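PDB 3L12: putative Glycerophosphoryl diester phosphodiesterase from Silicibacter pomeroyi, which is a putative member of the glycerophosphoryl diester phosphodiesterase family, a TIM-barrel protein, and carries a bound magnesium ion. Local coordinates for residues 127-139 against 169-181. Sequence-based numbering, arbitrary orientation. Where two conformers were deposited one is given.
Sequences PRLGELLDLCAGY and AVLADVRRYRMEP
Y177 lays one face of its ring against the backbone of helix 129-137: the G130 carbonyl O sits over that face toward the rim, 3.5 Å from Y177 CE2, and D134 N lies above the same side. Glycine suits this place: with no side chain at G130, Y177 CE2 lies 3.8 Å from G130 CA. D134 closes the outer border, its CB 3.6 Å from Y177 CE1, the carboxylate turned 34° from the ring plane. The phenol suits a half-buried site, since Y177 OH is hydrogen-bonded to a water (2.7 Å), which accepts a bond from R128 NH1.

L133 fills the seam beside the ring. Its CB packs obliquely on Y177 CD2 at 3.8 Å, while CG, anti to the carbonyl carbon (chi1 -63°), helps direct CD1 to the D173 backbone and V174 CG2. Beyond the end of helix 160-176, selenomethionine M179 follows R178, the C-prime residue of the Schellman motif that ends the helix (M179 N to V174 O, R178 N to R175 O). The M179 side chain, bent at chi2 and chi3, brings CE to 3.8 Å from A137 CB, where a small methyl permits close approach.

The two helices run nearly parallel, 25° apart, as neighbouring outer helices of the barrel, and L133 and V174 also reach strand 145-150 beneath. No direct hydrogen bond joins the segments: an apolar seam faces that strand, while waters bridge G130 N to D173 OD2 and R128 NH1 to Y177 OH, so the polar links between the segments are solvent-mediated.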
ATOM      1  N   PRO A 127     -14.804  -7.091   9.168  1.00  9.38           N
ATOM      2  CA  PRO A 127     -15.256  -6.106  10.145  1.00  9.91           C
ATOM      3  C   PRO A 127     -16.754  -5.826  10.054  1.00  8.99           C
ATOM      4  O   PRO A 127     -17.385  -6.038   9.012  1.00  8.25           O
ATOM      5  CB  PRO A 127     -14.479  -4.846   9.730  1.00 11.29           C
ATOM      6  CG  PRO A 127     -14.224  -5.011   8.260  1.00 11.72           C
ATOM      7  CD  PRO A 127     -14.099  -6.493   8.011  1.00  9.66           C
ATOM      8  N   ARG A 128     -17.318  -5.391  11.174  0.50  9.67           N
ATOM      9  CA  ARG A 128     -18.681  -4.892  11.207  0.50 10.06           C
ATOM     10  C   ARG A 128     -18.739  -3.570  10.446  0.50  9.32           C
ATOM     11  O   ARG A 128     -17.770  -2.814  10.430  0.50  8.95           O
ATOM     12  CB  ARG A 128     -19.103  -4.622  12.654  0.50 11.83           C
ATOM     13  CG  ARG A 128     -19.238  -5.842  13.537  0.50 13.46           C
ATOM     14  CD  ARG A 128     -19.885  -5.501  14.888  0.50 14.85           C
ATOM     15  NE  ARG A 128     -18.969  -4.813  15.810  0.50 16.08           N
ATOM     16  CZ  ARG A 128     -18.955  -3.503  16.095  0.50 17.77           C
ATOM     17  NH1 ARG A 128     -19.816  -2.622  15.563  0.50 16.41           N
ATOM     18  NH2 ARG A 128     -18.038  -3.066  16.956  0.50 18.99           N
ATOM     19  N   LEU A 129     -19.875  -3.259   9.842  1.00  8.77           N
ATOM     20  CA  LEU A 129     -20.047  -1.942   9.201  1.00  8.03           C
ATOM     21  C   LEU A 129     -19.785  -0.829  10.207  1.00  8.64           C
ATOM     22  O   LEU A 129     -19.115   0.147   9.884  1.00  9.30           O
ATOM     23  CB  LEU A 129     -21.453  -1.809   8.640  1.00  8.58           C
ATOM     24  CG  LEU A 129     -21.782  -0.412   8.158  1.00  7.38           C
ATOM     25  CD1 LEU A 129     -20.835   0.036   7.049  1.00  9.13           C
ATOM     26  CD2 LEU A 129     -23.213  -0.405   7.744  1.00  7.93           C
ATOM     27  N   GLY A 130     -20.274  -1.023  11.433  1.00  9.18           N
ATOM     28  CA  GLY A 130     -20.089  -0.043  12.515  1.00 10.41           C
ATOM     29  C   GLY A 130     -18.633   0.273  12.777  1.00 10.58           C
ATOM     30  O   GLY A 130     -18.272   1.420  13.032  1.00 11.37           O
ATOM     31  N   GLU A 131     -17.791  -0.755  12.695  1.00 11.96           N
ATOM     32  CA  GLU A 131     -16.357  -0.586  12.895  1.00 11.57           C
ATOM     33  C   GLU A 131     -15.734   0.241  11.811  1.00 10.35           C
ATOM     34  O   GLU A 131     -14.863   1.047  12.075  1.00 12.38           O
ATOM     35  CB  GLU A 131     -15.648  -1.943  12.990  1.00 11.85           C
ATOM     36  CG  GLU A 131     -16.021  -2.667  14.251  1.00 13.88           C
ATOM     37  CD  GLU A 131     -15.595  -4.112  14.320  1.00 17.78           C
ATOM     38  OE1 GLU A 131     -15.452  -4.800  13.290  1.00 15.28           O
ATOM     39  OE2 GLU A 131     -15.442  -4.599  15.480  1.00 20.87           O
ATOM     40  N   LEU A 132     -16.128   0.002  10.573  1.00 10.52           N
ATOM     41  CA  LEU A 132     -15.633   0.806   9.490  1.00  8.73           C
ATOM     42  C   LEU A 132     -16.110   2.247   9.642  1.00 10.80           C
ATOM     43  O   LEU A 132     -15.353   3.190   9.420  1.00 12.33           O
ATOM     44  CB  LEU A 132     -16.052   0.207   8.154  1.00  9.62           C
ATOM     45  CG  LEU A 132     -15.710   1.096   6.970  1.00 10.36           C
ATOM     46  CD1 LEU A 132     -14.156   1.371   6.834  1.00 11.52           C
ATOM     47  CD2 LEU A 132     -16.267   0.474   5.731  1.00 10.30           C
ATOM     48  N   LEU A 133     -17.368   2.447  10.030  1.00 10.09           N
ATOM     49  CA  LEU A 133     -17.858   3.821  10.136  1.00 11.31           C
ATOM     50  C   LEU A 133     -17.179   4.557  11.288  1.00 12.50           C
ATOM     51  O   LEU A 133     -16.915   5.743  11.158  1.00 13.43           O
ATOM     52  CB  LEU A 133     -19.372   3.860  10.260  1.00 10.50           C
ATOM     53  CG  LEU A 133     -20.117   3.291   9.044  1.00 11.17           C
ATOM     54  CD1 LEU A 133     -21.612   3.310   9.350  1.00 12.32           C
ATOM     55  CD2 LEU A 133     -19.845   3.971   7.630  1.00 13.08           C
ATOM     56  N   ASP A 134     -16.900   3.869  12.392  1.00 14.23           N
ATOM     57  CA  ASP A 134     -16.148   4.443  13.517  1.00 17.11           C
ATOM     58  C   ASP A 134     -14.738   4.909  13.055  1.00 18.04           C
ATOM     59  O   ASP A 134     -14.274   6.058  13.345  1.00 17.42           O
ATOM     60  CB  ASP A 134     -16.039   3.402  14.629  1.00 19.79           C
ATOM     61  CG  ASP A 134     -15.607   3.983  15.971  1.00 22.45           C
ATOM     62  OD1 ASP A 134     -15.724   5.201  16.213  1.00 23.04           O
ATOM     63  OD2 ASP A 134     -15.213   3.190  16.825  1.00 25.48           O
ATOM     64  N   LEU A 135     -14.065   4.036  12.323  1.00 16.00           N
ATOM     65  CA  LEU A 135     -12.770   4.359  11.758  1.00 15.56           C
ATOM     66  C   LEU A 135     -12.862   5.607  10.873  1.00 16.03           C
ATOM     67  O   LEU A 135     -12.074   6.539  11.032  1.00 16.40           O
ATOM     68  CB  LEU A 135     -12.239   3.189  10.930  1.00 17.17           C
ATOM     69  CG  LEU A 135     -10.950   3.390  10.125  1.00 18.65           C
ATOM     70  CD1 LEU A 135      -9.803   3.587  11.100  1.00 19.91           C
ATOM     71  CD2 LEU A 135     -10.650   2.211   9.210  1.00 20.08           C
ATOM     72  N   CYS A 136     -13.828   5.642   9.976  1.00 15.25           N
ATOM     73  CA  CYS A 136     -13.961   6.768   9.029  1.00 16.24           C
ATOM     74  C   CYS A 136     -14.295   8.081   9.762  1.00 17.56           C
ATOM     75  O   CYS A 136     -13.699   9.118   9.481  1.00 16.92           O
ATOM     76  CB  CYS A 136     -15.015   6.502   7.948  1.00 15.27           C
ATOM     77  SG  CYS A 136     -14.590   5.265   6.773  1.00 17.11           S
ATOM     78  N   ALA A 137     -15.221   8.012  10.706  1.00 18.02           N
ATOM     79  CA  ALA A 137     -15.654   9.203  11.452  1.00 20.02           C
ATOM     80  C   ALA A 137     -14.496   9.821  12.244  1.00 20.30           C
ATOM     81  O   ALA A 137     -14.450  11.049  12.419  1.00 21.39           O
ATOM     82  CB  ALA A 137     -16.836   8.871  12.368  1.00 19.11           C
ATOM     83  N   GLY A 138     -13.557   8.991  12.685  1.00 19.80           N
ATOM     84  CA  GLY A 138     -12.352   9.442  13.376  1.00 21.47           C
ATOM     85  C   GLY A 138     -11.442  10.401  12.604  1.00 20.92           C
ATOM     86  O   GLY A 138     -10.636  11.128  13.221  1.00 23.22           O
ATOM     87  N   TYR A 139     -11.548  10.432  11.276  1.00 20.28           N
ATOM     88  CA  TYR A 139     -10.752  11.355  10.463  1.00 19.88           C
ATOM     89  C   TYR A 139     -11.381  12.765  10.440  1.00 20.01           C
ATOM     90  O   TYR A 139     -10.809  13.670   9.850  1.00 19.96           O
ATOM     91  CB  TYR A 139     -10.561  10.810   9.046  1.00 19.43           C
ATOM     92  CG  TYR A 139      -9.673   9.588   9.000  1.00 19.12           C
ATOM     93  CD1 TYR A 139     -10.172   8.330   9.319  1.00 18.74           C
ATOM     94  CD2 TYR A 139      -8.341   9.663   8.565  1.00 20.54           C
ATOM     95  CE1 TYR A 139      -9.370   7.183   9.246  1.00 19.42           C
ATOM     96  CE2 TYR A 139      -7.538   8.523   8.495  1.00 19.80           C
ATOM     97  CZ  TYR A 139      -8.062   7.280   8.843  1.00 20.65           C
ATOM     98  OH  TYR A 139      -7.273   6.118   8.778  1.00 19.61           O
ATOM     99  N   ALA A 169     -31.085  -1.589   9.168  1.00  8.82           N
ATOM    100  CA  ALA A 169     -29.905  -1.931   9.926  1.00  8.40           C
ATOM    101  C   ALA A 169     -28.668  -1.145   9.443  1.00  8.54           C
ATOM    102  O   ALA A 169     -27.915  -0.636  10.244  1.00  9.60           O
ATOM    103  CB  ALA A 169     -29.682  -3.475   9.872  1.00  7.47           C
ATOM    104  N   VAL A 170     -28.491  -1.073   8.131  1.00  6.20           N
ATOM    105  CA  VAL A 170     -27.421  -0.282   7.545  1.00  7.05           C
ATOM    106  C   VAL A 170     -27.589   1.182   7.951  1.00  6.25           C
ATOM    107  O   VAL A 170     -26.656   1.849   8.415  1.00  8.30           O
ATOM    108  CB  VAL A 170     -27.391  -0.477   6.021  1.00  8.43           C
ATOM    109  CG1 VAL A 170     -26.494   0.545   5.348  1.00  8.55           C
ATOM    110  CG2 VAL A 170     -26.947  -1.905   5.704  1.00  8.34           C
ATOM    111  N   LEU A 171     -28.804   1.702   7.855  1.00  7.42           N
ATOM    112  CA  LEU A 171     -29.045   3.125   8.222  1.00  9.08           C
ATOM    113  C   LEU A 171     -28.800   3.423   9.699  1.00  9.87           C
ATOM    114  O   LEU A 171     -28.293   4.491  10.035  1.00 10.65           O
ATOM    115  CB  LEU A 171     -30.452   3.551   7.830  1.00  8.89           C
ATOM    116  CG  LEU A 171     -30.628   3.679   6.314  1.00  9.30           C
ATOM    117  CD1 LEU A 171     -32.111   3.869   5.940  1.00  8.13           C
ATOM    118  CD2 LEU A 171     -29.765   4.822   5.736  1.00  9.97           C
ATOM    119  N   ALA A 172     -29.168   2.491  10.569  1.00 10.39           N
ATOM    120  CA  ALA A 172     -28.944   2.638  12.006  1.00 12.27           C
ATOM    121  C   ALA A 172     -27.458   2.837  12.269  1.00 12.38           C
ATOM    122  O   ALA A 172     -27.071   3.704  13.093  1.00 11.72           O
ATOM    123  CB  ALA A 172     -29.481   1.428  12.788  1.00 13.26           C
ATOM    124  N   ASP A 173     -26.628   2.072  11.569  1.00 10.81           N
ATOM    125  CA  ASP A 173     -25.165   2.246  11.701  1.00 11.41           C
ATOM    126  C   ASP A 173     -24.702   3.590  11.186  1.00 10.76           C
ATOM    127  O   ASP A 173     -23.931   4.301  11.861  1.00  9.29           O
ATOM    128  CB  ASP A 173     -24.397   1.154  10.960  1.00 12.31           C
ATOM    129  CG  ASP A 173     -24.324  -0.158  11.716  1.00 13.86           C
ATOM    130  OD1 ASP A 173     -24.599  -0.215  12.930  1.00 17.98           O
ATOM    131  OD2 ASP A 173     -24.010  -1.167  11.048  1.00 13.90           O
ATOM    132  N   VAL A 174     -25.158   3.962   9.984  1.00  8.83           N
ATOM    133  CA  VAL A 174     -24.776   5.244   9.375  1.00 10.00           C
ATOM    134  C   VAL A 174     -25.138   6.401  10.314  1.00 10.12           C
ATOM    135  O   VAL A 174     -24.328   7.315  10.558  1.00 10.34           O
ATOM    136  CB  VAL A 174     -25.439   5.430   7.982  1.00 10.03           C
ATOM    137  CG1 VAL A 174     -25.184   6.828   7.442  1.00 10.55           C
ATOM    138  CG2 VAL A 174     -24.923   4.390   6.975  1.00  9.28           C
ATOM    139  N   ARG A 175     -26.351   6.331  10.876  1.00 12.27           N
ATOM    140  CA  ARG A 175     -26.833   7.360  11.794  1.00 12.11           C
ATOM    141  C   ARG A 175     -26.063   7.394  13.123  1.00 12.37           C
ATOM    142  O   ARG A 175     -25.701   8.493  13.597  1.00 11.42           O
ATOM    143  CB  ARG A 175     -28.344   7.208  11.992  1.00 13.27           C
ATOM    144  CG  ARG A 175     -29.062   7.517  10.703  1.00 14.89           C
ATOM    145  CD  ARG A 175     -30.519   7.742  10.841  1.00 18.37           C
ATOM    146  NE  ARG A 175     -31.034   8.136   9.527  1.00 21.25           N
ATOM    147  CZ  ARG A 175     -31.937   7.485   8.794  1.00 23.46           C
ATOM    148  NH1 ARG A 175     -32.573   6.394   9.242  1.00 25.85           N
ATOM    149  NH2 ARG A 175     -32.296   8.011   7.627  1.00 24.75           N
ATOM    150  N   ARG A 176     -25.765   6.221  13.685  1.00 13.09           N
ATOM    151  CA  ARG A 176     -25.016   6.111  14.951  1.00 14.36           C
ATOM    152  C   ARG A 176     -23.678   6.855  14.884  1.00 14.09           C
ATOM    153  O   ARG A 176     -23.273   7.516  15.865  1.00 13.49           O
ATOM    154  CB  ARG A 176     -24.792   4.624  15.316  1.00 16.05           C
ATOM    155  CG  ARG A 176     -24.026   4.361  16.640  1.00 18.65           C
ATOM    156  CD  ARG A 176     -23.843   2.870  16.953  1.00 19.01           C
ATOM    157  N   TYR A 177     -22.999   6.759  13.744  1.00 11.67           N
ATOM    158  CA  TYR A 177     -21.704   7.393  13.527  1.00 12.85           C
ATOM    159  C   TYR A 177     -21.768   8.739  12.772  1.00 11.89           C
ATOM    160  O   TYR A 177     -20.743   9.271  12.325  1.00 12.23           O
ATOM    161  CB  TYR A 177     -20.735   6.383  12.843  1.00 13.63           C
ATOM    162  CG  TYR A 177     -20.457   5.247  13.745  1.00 13.57           C
ATOM    163  CD1 TYR A 177     -19.562   5.388  14.785  1.00 17.45           C
ATOM    164  CD2 TYR A 177     -21.158   4.054  13.636  1.00 15.15           C
ATOM    165  CE1 TYR A 177     -19.357   4.379  15.683  1.00 18.44           C
ATOM    166  CE2 TYR A 177     -20.954   3.010  14.531  1.00 16.44           C
ATOM    167  CZ  TYR A 177     -20.040   3.194  15.551  1.00 18.68           C
ATOM    168  OH  TYR A 177     -19.796   2.212  16.459  1.00 20.84           O
ATOM    169  N   ARG A 178     -22.971   9.281  12.602  1.00 12.53           N
ATOM    170  CA  ARG A 178     -23.167  10.590  11.976  1.00 12.63           C
ATOM    171  C   ARG A 178     -22.485  10.673  10.611  1.00 11.91           C
ATOM    172  O   ARG A 178     -21.839  11.689  10.270  1.00 11.14           O
ATOM    173  CB  ARG A 178     -22.657  11.719  12.889  1.00 15.40           C
ATOM    174  CG  ARG A 178     -23.324  11.783  14.229  1.00 18.64           C
ATOM    175  CD  ARG A 178     -22.852  13.039  14.980  1.00 20.20           C
ATOM    176  NE  ARG A 178     -23.606  13.327  16.196  1.00 22.99           N
ATOM    177  CZ  ARG A 178     -24.548  14.274  16.353  1.00 24.11           C
ATOM    178  NH1 ARG A 178     -24.917  15.098  15.372  1.00 24.42           N
ATOM    179  NH2 ARG A 178     -25.146  14.403  17.537  1.00 25.53           N
HETATM  180  N   MSE A 179     -22.584   9.574   9.849  1.00  9.29           N
HETATM  181  CA  MSE A 179     -21.971   9.530   8.554  1.00  8.08           C
HETATM  182  C   MSE A 179     -22.910   9.880   7.410  1.00  7.46           C
HETATM  183  O   MSE A 179     -22.551   9.720   6.230  1.00  8.12           O
HETATM  184  CB  MSE A 179     -21.283   8.152   8.359  1.00 10.04           C
HETATM  185  CG  MSE A 179     -19.965   8.023   9.076  1.00 11.89           C
HETATM  186 SE   MSE A 179     -18.571   9.198   8.463  0.75 12.38          SE
HETATM  187  CE  MSE A 179     -18.746  10.768   9.625  1.00 18.13           C
ATOM    188  N   GLU A 180     -24.107  10.397   7.718  1.00  8.36           N
ATOM    189  CA  GLU A 180     -25.010  10.809   6.652  1.00  9.08           C
ATOM    190  C   GLU A 180     -24.354  11.777   5.643  1.00  9.14           C
ATOM    191  O   GLU A 180     -24.546  11.622   4.459  1.00  9.25           O
ATOM    192  CB  GLU A 180     -26.315  11.427   7.166  1.00  9.78           C
ATOM    193  CG  GLU A 180     -27.108  10.535   8.100  1.00 11.86           C
ATOM    194  CD  GLU A 180     -26.793  10.786   9.570  1.00 12.56           C
ATOM    195  OE1 GLU A 180     -25.636  11.110   9.929  1.00 12.23           O
ATOM    196  OE2 GLU A 180     -27.748  10.715  10.367  1.00 15.11           O
ATOM    197  N   PRO A 181     -23.546  12.761   6.097  1.00  9.79           N
ATOM    198  CA  PRO A 181     -22.983  13.709   5.115  1.00 10.08           C
ATOM    199  C   PRO A 181     -21.978  13.163   4.131  1.00  9.74           C
ATOM    200  O   PRO A 181     -21.571  13.883   3.176  1.00  9.85           O
ATOM    201  CB  PRO A 181     -22.271  14.753   5.999  1.00 10.22           C
ATOM    202  CG  PRO A 181     -22.940  14.670   7.313  1.00 10.75           C
ATOM    203  CD  PRO A 181     -23.256  13.191   7.477  1.00 10.57           C
TER
HETATM  204  O   HOH W   1     -18.489  -0.124  16.097  1.00 27.37           O
HETATM  205  O   HOH W   2     -22.410  -3.119  11.879  1.00 12.40           O